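Local atomic coordinates of Exo-alpha-sialidase (Clostridium perfringens, PDB entry 2VO8), a protein that probably cleaves sialic acids as a family 33 glycoside hydrolase and, through the cohesin module modelled here, probably binds a dockerin in toxin complexes. Residues 24-29 against 99-104; 14-19 against 132-137; 43-48 against 80-85. One frame throughout, in Å; residues are numbered along the deposited sequence.

Contact 1. Residues 24-29 against 99-104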
loop_
_atom_site.group_PDB
_atom_site.type_symbol
_atom_site.label_atom_id
_atom_site.label_comp_id
_atom_site.label_asym_id
_atom_site.label_seq_id
_atom_site.Cartn_x
_atom_site.Cartn_y
_atom_site.Cartn_z
ATOM N N SER A 24 5.752 -15.442 11.114
ATOM C CA SER A 24 6.844 -14.987 10.268
ATOM C C SER A 24 6.414 -13.677 9.609
ATOM O O SER A 24 5.407 -13.610 8.912
ATOM C CB SER A 24 7.175 -16.061 9.231
ATOM O OG SER A 24 8.434 -15.815 8.617
ATOM N N ALA A 25 7.175 -12.614 9.863
ATOM C CA ALA A 25 6.888 -11.311 9.306
ATOM C C ALA A 25 7.126 -11.343 7.771
ATOM O O ALA A 25 8.036 -12.021 7.255
ATOM C CB ALA A 25 7.755 -10.237 9.955
ATOM N N PHE A 26 6.287 -10.610 7.067
ATOM C CA PHE A 26 6.429 -10.448 5.615
ATOM C C PHE A 26 6.070 -9.006 5.239
ATOM O O PHE A 26 5.473 -8.319 6.019
ATOM C CB PHE A 26 5.509 -11.473 4.888
ATOM C CG PHE A 26 4.031 -11.152 4.997
ATOM C CD1 PHE A 26 3.359 -10.392 4.029
ATOM C CD2 PHE A 26 3.280 -11.636 6.077
ATOM C CE1 PHE A 26 2.017 -10.088 4.185
ATOM C CE2 PHE A 26 1.967 -11.306 6.251
ATOM C CZ PHE A 26 1.310 -10.556 5.292
ATOM N N GLU A 27 6.384 -8.567 4.008
ATOM C CA GLU A 27 6.152 -7.214 3.489
ATOM C C GLU A 27 5.021 -7.218 2.411
ATOM O O GLU A 27 5.101 -8.061 1.518
ATOM C CB GLU A 27 7.485 -6.722 2.825
ATOM C CG GLU A 27 8.549 -6.110 3.834
ATOM C CD GLU A 27 9.633 -7.085 4.403
ATOM O OE1 GLU A 27 10.318 -6.710 5.378
ATOM O OE2 GLU A 27 9.847 -8.205 3.897
ATOM N N ALA A 28 4.030 -6.338 2.493
ATOM C CA ALA A 28 3.278 -5.940 1.312
ATOM C C ALA A 28 3.796 -4.612 0.779
ATOM O O ALA A 28 3.952 -3.650 1.534
ATOM C CB ALA A 28 1.796 -5.842 1.633
ATOM N N ILE A 29 4.059 -4.567 -0.523
ATOM C CA ILE A 29 4.705 -3.414 -1.138
ATOM C C ILE A 29 3.714 -2.612 -1.976
ATOM O O ILE A 29 3.224 -3.086 -3.001
ATOM C CB ILE A 29 5.889 -3.838 -2.028
ATOM C CG1 ILE A 29 6.933 -4.591 -1.201
ATOM C CG2 ILE A 29 6.510 -2.625 -2.702
ATOM C CD1 ILE A 29 8.051 -5.187 -2.028
ATOM N N VAL A 99 4.559 -2.346 3.944
ATOM C CA VAL A 99 3.692 -2.644 5.091
ATOM C C VAL A 99 4.117 -4.001 5.663
ATOM O O VAL A 99 4.071 -5.014 4.987
ATOM C CB VAL A 99 2.171 -2.668 4.721
ATOM C CG1 VAL A 99 1.282 -2.939 5.964
ATOM C CG2 VAL A 99 1.737 -1.417 4.051
ATOM N N ASN A 100 4.630 -4.004 6.895
ATOM C CA ASN A 100 5.208 -5.209 7.486
ATOM C C ASN A 100 4.150 -5.799 8.436
ATOM O O ASN A 100 3.613 -5.091 9.286
ATOM C CB ASN A 100 6.498 -4.883 8.237
ATOM C CG ASN A 100 7.262 -6.109 8.586
ATOM O OD1 ASN A 100 6.861 -6.861 9.523
ATOM N ND2 ASN A 100 8.335 -6.388 7.833
ATOM N N LEU A 101 3.814 -7.059 8.191
ATOM C CA LEU A 101 2.737 -7.803 8.877
ATOM C C LEU A 101 3.242 -9.151 9.328
ATOM O O LEU A 101 4.086 -9.714 8.717
ATOM C CB LEU A 101 1.547 -8.025 7.927
ATOM C CG LEU A 101 0.873 -6.716 7.491
ATOM C CD1 LEU A 101 0.699 -6.676 5.949
ATOM C CD2 LEU A 101 -0.413 -6.442 8.162
ATOM N N THR A 102 2.696 -9.682 10.424
ATOM C CA THR A 102 2.953 -11.067 10.852
ATOM C C THR A 102 1.605 -11.790 11.009
ATOM O O THR A 102 0.728 -11.311 11.753
ATOM C CB THR A 102 3.718 -11.140 12.171
ATOM O OG1 THR A 102 4.962 -10.407 12.063
ATOM C CG2 THR A 102 3.972 -12.616 12.606
ATOM N N PRO A 103 1.423 -12.895 10.287
ATOM C CA PRO A 103 0.129 -13.617 10.472
ATOM C C PRO A 103 0.059 -14.250 11.844
ATOM O O PRO A 103 1.086 -14.602 12.400
ATOM C CB PRO A 103 0.136 -14.690 9.373
ATOM C CG PRO A 103 1.352 -14.323 8.441
ATOM C CD PRO A 103 2.290 -13.555 9.299
ATOM N N LYS A 104 -1.143 -14.336 12.415
ATOM C CA LYS A 104 -1.257 -15.043 13.715
ATOM C C LYS A 104 -2.289 -16.163 13.707
ATOM O O LYS A 104 -2.502 -16.796 14.763
ATOM C CB LYS A 104 -1.528 -14.044 14.823
ATOM C CG LYS A 104 -2.827 -13.259 14.722
ATOM C CD LYS A 104 -2.905 -12.338 15.888
ATOM C CE LYS A 104 -4.160 -11.506 15.988
ATOM N NZ LYS A 104 -5.364 -12.229 16.566
#
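The Phe26 ring lies obliquely across the root of Leu101, with ring atom CZ 3.7 Å from Leu101 CB and Leu101 CD1 beside the same end of the ring. With CG of Phe26 set between its own N and carbonyl carbon (chi1 71°), the ring beyond it meets both Leu101 and Pro103. At the ring edge, in its plane, comes Pro103 CD, while Phe26 CE2 meets Pro103 CG at 3.8 Å. Val20 and Val16 add further apolar cover to Phe26. Ala28 and Val99 point to the same inner face, where Val99 and Leu101 both touch Phe48 of the facing layer.

Four backbone hydrogen bonds join the strands, which run antiparallel with their axes 142° apart. Phe26 pairs with Leu101 through two bonds, and Ala28 with Val99 through two more; both of the latter, Ala28 N to Val99 O and Val99 N to Ala28 O, are 2.8 Å long. Between these rungs lies the non-hydrogen-bonded pair Glu27 and Asn100, and Glu27 CA approaches Val99 O to 3.4 Å in a CA-H...O contact. This is strand pairing within one face of the cohesin beta-sandwich: one side of the sheet faces the core and the other faces outward, and strand 55-62 flanks strand 95-103 on its far edge.

On the outward face the side chains are polar. CG of Asn100 is anti to the backbone N (chi1 -167°), and in one of two modelled conformers of Glu27 its OE1 comes within 3.2 Å of Asn100 ND2. Asn100 OD1 touches Ala25 CB at 3.5 Å. Thr102 OG1 lies equally near that methyl, but is hydrogen-bonded to Asn58 on strand 55-62.

Contact 2. Residues 14-19 against 132-137; sequences IKVNDE and SSKEVK
Asp18 holds CG anti to its own carbonyl carbon (chi1 -78°), beside the backbone N, and Lys134 starts toward it with CG anti to the backbone N (chi1 164°). The lysine chain then bends at chi2 and again at chi4, and the two side chains cross at about a right angle. Its lower part is doubtful as modelled, because Lys134 CG passes Val16 CG1 more closely than carbons can sit. The ammonium is gripped twice: NZ of Lys134 forms a salt bridge to Asp18 OD1, modelled at 2.5 Å, a length too short to be taken as exact, and donates to Val16 O at 2.7 Å. The lysine thus ties together a carboxylate and a backbone carbonyl of residues 16-18.

Beside this polar pair, Val16 CG2 packs on Val136 CG1 at 3.8 Å, and Val136 CG1 also touches Asn17 O at 3.4 Å. Farther toward the start of both segments, Ile14 CG2 lies 3.5 Å from Ser132 OG, which is hydrogen-bonded to Ser12 OG. At the other end Lys137 N donates to Asp18 O at 2.9 Å, and Glu19 and Lys137 form a parallel bridge.

Strands 10-15 and 19-21 both pair in parallel with strand 126-139. Such parallel alignment of the first and last strands is characteristic of the cohesin jelly-roll sandwich.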
loop_
_atom_site.group_PDB
_atom_site.type_symbol
_atom_site.label_atom_id
_atom_site.label_comp_id
_atom_site.label_asym_id
_atom_site.label_seq_id
_atom_site.Cartn_x
_atom_site.Cartn_y
_atom_site.Cartn_z
ATOM N N ILE A 14 -0.069 -3.518 -5.469
ATOM C CA ILE A 14 0.298 -4.199 -4.209
ATOM C C ILE A 14 0.993 -5.508 -4.574
ATOM O O ILE A 14 0.446 -6.295 -5.338
ATOM C CB ILE A 14 -0.921 -4.360 -3.255
ATOM C CG1 ILE A 14 -0.581 -5.274 -2.051
ATOM C CG2 ILE A 14 -2.202 -4.821 -3.942
ATOM C CD1 ILE A 14 -1.641 -5.136 -0.889
ATOM N N LYS A 15 2.187 -5.714 -4.038
ATOM C CA LYS A 15 3.028 -6.873 -4.326
ATOM C C LYS A 15 3.292 -7.560 -3.001
ATOM O O LYS A 15 3.698 -6.924 -2.029
ATOM C CB LYS A 15 4.323 -6.533 -5.030
ATOM C CG LYS A 15 4.147 -6.096 -6.478
ATOM C CD LYS A 15 5.488 -5.948 -7.232
ATOM C CE LYS A 15 6.329 -4.815 -6.724
ATOM N NZ LYS A 15 5.750 -3.477 -7.026
ATOM N N VAL A 16 2.961 -8.837 -2.963
ATOM C CA VAL A 16 3.129 -9.628 -1.752
ATOM C C VAL A 16 3.237 -11.087 -2.158
ATOM O O VAL A 16 2.679 -11.545 -3.205
ATOM C CB VAL A 16 1.942 -9.362 -0.755
ATOM C CG1 VAL A 16 0.681 -9.622 -1.391
ATOM C CG2 VAL A 16 2.060 -10.217 0.588
ATOM N N ASN A 17 3.961 -11.852 -1.361
ATOM C CA ASN A 17 4.124 -13.257 -1.634
ATOM C C ASN A 17 2.732 -13.903 -1.513
ATOM O O ASN A 17 1.884 -13.424 -0.768
ATOM C CB ASN A 17 5.063 -13.941 -0.614
ATOM C CG ASN A 17 6.519 -13.503 -0.740
ATOM O OD1 ASN A 17 6.996 -13.104 -1.819
ATOM N ND2 ASN A 17 7.247 -13.626 0.383
ATOM N N ASP A 18 2.535 -14.908 -2.347
ATOM C CA ASP A 18 1.327 -15.730 -2.412
ATOM C C ASP A 18 1.098 -16.477 -1.098
ATOM O O ASP A 18 -0.047 -16.712 -0.699
ATOM C CB ASP A 18 1.505 -16.788 -3.520
ATOM C CG ASP A 18 1.299 -16.236 -4.907
ATOM O OD1 ASP A 18 0.979 -15.017 -5.053
ATOM O OD2 ASP A 18 1.421 -17.046 -5.865
ATOM N N GLU A 19 2.183 -16.893 -0.470
ATOM C CA GLU A 19 2.107 -17.648 0.769
ATOM C C GLU A 19 2.918 -16.946 1.833
ATOM O O GLU A 19 4.086 -16.538 1.599
ATOM C CB GLU A 19 2.568 -19.093 0.590
ATOM C CG GLU A 19 1.593 -19.888 -0.329
ATOM C CD GLU A 19 1.862 -21.370 -0.381
ATOM O OE1 GLU A 19 2.438 -21.940 0.571
ATOM O OE2 GLU A 19 1.465 -21.985 -1.404
ATOM N N SER A 132 -6.671 -1.872 -6.051
ATOM C CA SER A 132 -5.997 -3.146 -6.229
ATOM C C SER A 132 -6.108 -3.973 -4.921
ATOM O O SER A 132 -6.336 -3.412 -3.854
ATOM C CB SER A 132 -4.543 -2.982 -6.667
ATOM O OG SER A 132 -3.798 -2.196 -5.718
ATOM N N SER A 133 -5.939 -5.283 -5.053
ATOM C CA SER A 133 -5.777 -6.165 -3.888
ATOM C C SER A 133 -4.950 -7.354 -4.267
ATOM O O SER A 133 -4.695 -7.595 -5.434
ATOM C CB SER A 133 -7.121 -6.601 -3.293
ATOM O OG SER A 133 -7.800 -7.472 -4.181
ATOM N N LYS A 134 -4.545 -8.128 -3.260
ATOM C CA LYS A 134 -3.759 -9.326 -3.459
ATOM C C LYS A 134 -4.227 -10.353 -2.405
ATOM O O LYS A 134 -4.531 -9.970 -1.265
ATOM C CB LYS A 134 -2.266 -9.001 -3.304
ATOM C CG LYS A 134 -1.299 -10.168 -3.098
ATOM C CD LYS A 134 -1.069 -11.019 -4.280
ATOM C CE LYS A 134 -0.181 -12.223 -3.876
ATOM N NZ LYS A 134 0.796 -12.479 -4.951
ATOM N N GLU A 135 -4.343 -11.608 -2.838
ATOM C CA GLU A 135 -4.703 -12.723 -1.941
ATOM C C GLU A 135 -3.451 -13.423 -1.472
ATOM O O GLU A 135 -2.530 -13.643 -2.236
ATOM C CB GLU A 135 -5.631 -13.747 -2.613
ATOM C CG GLU A 135 -6.813 -13.151 -3.270
ATOM C CD GLU A 135 -7.630 -14.164 -4.066
ATOM O OE1 GLU A 135 -7.096 -15.246 -4.362
ATOM O OE2 GLU A 135 -8.786 -13.832 -4.360
ATOM N N VAL A 136 -3.450 -13.811 -0.198
ATOM C CA VAL A 136 -2.403 -14.622 0.373
ATOM C C VAL A 136 -3.020 -15.858 1.071
ATOM O O VAL A 136 -4.135 -15.784 1.604
ATOM C CB VAL A 136 -1.547 -13.875 1.416
ATOM C CG1 VAL A 136 -1.002 -12.498 0.851
ATOM C CG2 VAL A 136 -2.314 -13.615 2.644
ATOM N N LYS A 137 -2.261 -16.934 1.090
ATOM C CA LYS A 137 -2.576 -18.117 1.926
ATOM C C LYS A 137 -1.660 -18.084 3.152
ATOM O O LYS A 137 -0.434 -17.937 3.020
ATOM C CB LYS A 137 -2.440 -19.401 1.141
ATOM C CG LYS A 137 -2.557 -20.683 1.978
ATOM C CD LYS A 137 -2.072 -21.878 1.185
ATOM C CE LYS A 137 -2.293 -23.238 1.877
ATOM N NZ LYS A 137 -2.695 -23.096 3.262
#

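Contact 3. Residues 43-48 against 80-85; sequences SAEYLF and RILVAS
Strands 43-48 and 80-85 run antiparallel, their axes 171° apart and 4.6 Å at closest approach, with two hydrogen-bonded pairs, Ala44 with Val83 and Tyr46 with Ile81, each joined by two backbone bonds.

Tyr46, Ile81, Val83 and Ala44 share the inner face. CG of Tyr46 is anti to its carbonyl carbon (chi1 -52°), beside the backbone N; the ring beyond it crosses Val83 obliquely, ring atom CE2 lying 3.9 Å from Val83 CG2. Ile81 CG2 sits at the edge of the ring, near its plane. The tyrosine hydroxyl ends at a weak hydrogen bond to Gly31 O, and Leu30, Ile32 and Leu96 of the facing layer also touch Tyr46. Ile81 CD1 lies 3.9 Å from Phe48 CB.

On the outer face Glu45 and Leu82, a non-hydrogen-bonded pair, lie side by side and point the same way, with the glutamate chain extended beyond CG. The methyl CD2 of Leu82 rests 3.7 Å from Glu45 OE1, and from Glu45 CG and CD at the same range. At the root of this side chain, Glu45 CA also approaches Ile81 O to 3.2 Å in a CA-H...O contact. Arg80 crosses Glu45 obliquely, but their charged atoms stay apart: Glu45 OE2 is 5.3 Å from Arg80 NE. Leu47 CD1 lies against the backbone of Arg80, 3.5 Å from its N.

Strand 41-49 is also paired with strand 107-121, and strand 78-85 with 67-75. The inner face packs on strands 26-33 and 95-103, as expected for two layers of a cohesin beta-sandwich.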
loop_
_atom_site.group_PDB
_atom_site.type_symbol
_atom_site.label_atom_id
_atom_site.label_comp_id
_atom_site.label_asym_id
_atom_site.label_seq_id
_atom_site.Cartn_x
_atom_site.Cartn_y
_atom_site.Cartn_z
ATOM N N SER A 43 2.495 13.201 -4.246
ATOM C CA SER A 43 2.033 12.558 -3.001
ATOM C C SER A 43 1.115 11.438 -3.400
ATOM O O SER A 43 0.545 11.493 -4.493
ATOM C CB SER A 43 1.285 13.560 -2.112
ATOM O OG SER A 43 0.182 14.155 -2.746
ATOM N N ALA A 44 0.967 10.435 -2.533
ATOM C CA ALA A 44 -0.093 9.436 -2.750
ATOM C C ALA A 44 -0.819 9.186 -1.426
ATOM O O ALA A 44 -0.326 9.556 -0.330
ATOM C CB ALA A 44 0.462 8.198 -3.360
ATOM N N GLU A 45 -1.990 8.563 -1.516
ATOM C CA GLU A 45 -2.746 8.179 -0.329
ATOM C C GLU A 45 -3.478 6.860 -0.545
ATOM O O GLU A 45 -4.251 6.715 -1.494
ATOM C CB GLU A 45 -3.741 9.277 0.051
ATOM C CG GLU A 45 -4.814 8.830 1.030
ATOM C CD GLU A 45 -5.720 9.968 1.460
ATOM O OE1 GLU A 45 -5.471 11.118 1.043
ATOM O OE2 GLU A 45 -6.681 9.711 2.216
ATOM N N TYR A 46 -3.232 5.899 0.338
ATOM C CA TYR A 46 -3.981 4.648 0.341
ATOM C C TYR A 46 -4.909 4.564 1.548
ATOM O O TYR A 46 -4.696 5.240 2.554
ATOM C CB TYR A 46 -3.027 3.451 0.326
ATOM C CG TYR A 46 -1.990 3.509 -0.772
ATOM C CD1 TYR A 46 -2.312 3.165 -2.078
ATOM C CD2 TYR A 46 -0.688 3.907 -0.503
ATOM C CE1 TYR A 46 -1.367 3.217 -3.085
ATOM C CE2 TYR A 46 0.265 3.962 -1.502
ATOM C CZ TYR A 46 -0.080 3.615 -2.791
ATOM O OH TYR A 46 0.864 3.668 -3.791
ATOM N N LEU A 47 -5.939 3.730 1.439
ATOM C CA LEU A 47 -6.557 3.137 2.597
ATOM C C LEU A 47 -6.296 1.650 2.400
ATOM O O LEU A 47 -6.778 1.026 1.444
ATOM C CB LEU A 47 -8.023 3.517 2.830
ATOM C CG LEU A 47 -8.477 2.957 4.206
ATOM C CD1 LEU A 47 -8.026 3.778 5.403
ATOM C CD2 LEU A 47 -9.984 2.658 4.247
ATOM N N PHE A 48 -5.437 1.138 3.287
ATOM C CA PHE A 48 -4.923 -0.229 3.230
ATOM C C PHE A 48 -5.787 -1.086 4.145
ATOM O O PHE A 48 -5.977 -0.740 5.291
ATOM C CB PHE A 48 -3.482 -0.301 3.710
ATOM C CG PHE A 48 -2.942 -1.718 3.801
ATOM C CD1 PHE A 48 -2.479 -2.389 2.681
ATOM C CD2 PHE A 48 -2.918 -2.385 5.019
ATOM C CE1 PHE A 48 -1.988 -3.674 2.763
ATOM C CE2 PHE A 48 -2.411 -3.638 5.103
ATOM C CZ PHE A 48 -1.943 -4.295 4.011
ATOM N N ARG A 80 -5.026 4.322 7.119
ATOM C CA ARG A 80 -4.823 5.487 6.274
ATOM C C ARG A 80 -3.331 5.729 6.143
ATOM O O ARG A 80 -2.643 5.878 7.150
ATOM C CB ARG A 80 -5.517 6.714 6.855
ATOM C CG ARG A 80 -5.307 7.923 5.966
ATOM C CD ARG A 80 -6.284 9.028 6.272
ATOM N NE ARG A 80 -5.953 9.743 7.511
ATOM C CZ ARG A 80 -6.709 9.788 8.617
ATOM N NH1 ARG A 80 -7.885 9.143 8.695
ATOM N NH2 ARG A 80 -6.287 10.477 9.673
ATOM N N ILE A 81 -2.846 5.774 4.911
ATOM C CA ILE A 81 -1.421 5.886 4.590
ATOM C C ILE A 81 -1.229 7.073 3.649
ATOM O O ILE A 81 -1.846 7.124 2.571
ATOM C CB ILE A 81 -0.852 4.633 3.953
ATOM C CG1 ILE A 81 -1.115 3.406 4.847
ATOM C CG2 ILE A 81 0.643 4.825 3.590
ATOM C CD1 ILE A 81 -0.563 2.214 4.323
ATOM N N LEU A 82 -0.440 8.059 4.118
ATOM C CA LEU A 82 -0.105 9.253 3.321
ATOM C C LEU A 82 1.366 9.150 2.982
ATOM O O LEU A 82 2.209 9.058 3.912
ATOM C CB LEU A 82 -0.359 10.537 4.126
ATOM C CG LEU A 82 -1.780 10.773 4.636
ATOM C CD1 LEU A 82 -1.942 12.099 5.447
ATOM C CD2 LEU A 82 -2.758 10.768 3.488
ATOM N N VAL A 83 1.678 9.157 1.678
ATOM C CA VAL A 83 3.035 9.125 1.129
ATOM C C VAL A 83 3.275 10.513 0.510
ATOM O O VAL A 83 2.464 10.984 -0.264
ATOM C CB VAL A 83 3.271 8.167 -0.095
ATOM C CG1 VAL A 83 4.753 7.913 -0.263
ATOM C CG2 VAL A 83 2.488 6.844 -0.058
ATOM N N ALA A 84 4.391 11.154 0.832
ATOM C CA ALA A 84 4.698 12.484 0.244
ATOM C C ALA A 84 6.150 12.553 -0.198
ATOM O O ALA A 84 7.076 12.041 0.459
ATOM C CB ALA A 84 4.351 13.619 1.211
ATOM N N SER A 85 6.360 13.196 -1.351
ATOM C CA SER A 85 7.683 13.440 -1.846
ATOM C C SER A 85 8.393 14.421 -0.906
ATOM O O SER A 85 7.761 15.332 -0.376
ATOM C CB SER A 85 7.616 14.105 -3.224
ATOM O OG SER A 85 8.916 14.218 -3.751
#

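In the fold
From the N terminus, residues 14-19 come first and find their partner only at 132-137, so contact 2 closes the longest loop, almost the whole domain. Within it, residues 24-29 pair with 99-104 in contact 1, and within that loop residues 43-48 pair with 80-85 in contact 3; the three are nested and none cross. Contacts 1 and 2 adjoin through strands 10-15 and 26-33, where Ile29 N probably bonds to Lys15 O. Contact 3 lies opposite contacts 1 and 2 across the chain's centre. From its layer Phe48 also packs on Ile14 of contact 2, tying strand 41-49 to strand 10-15 through the core.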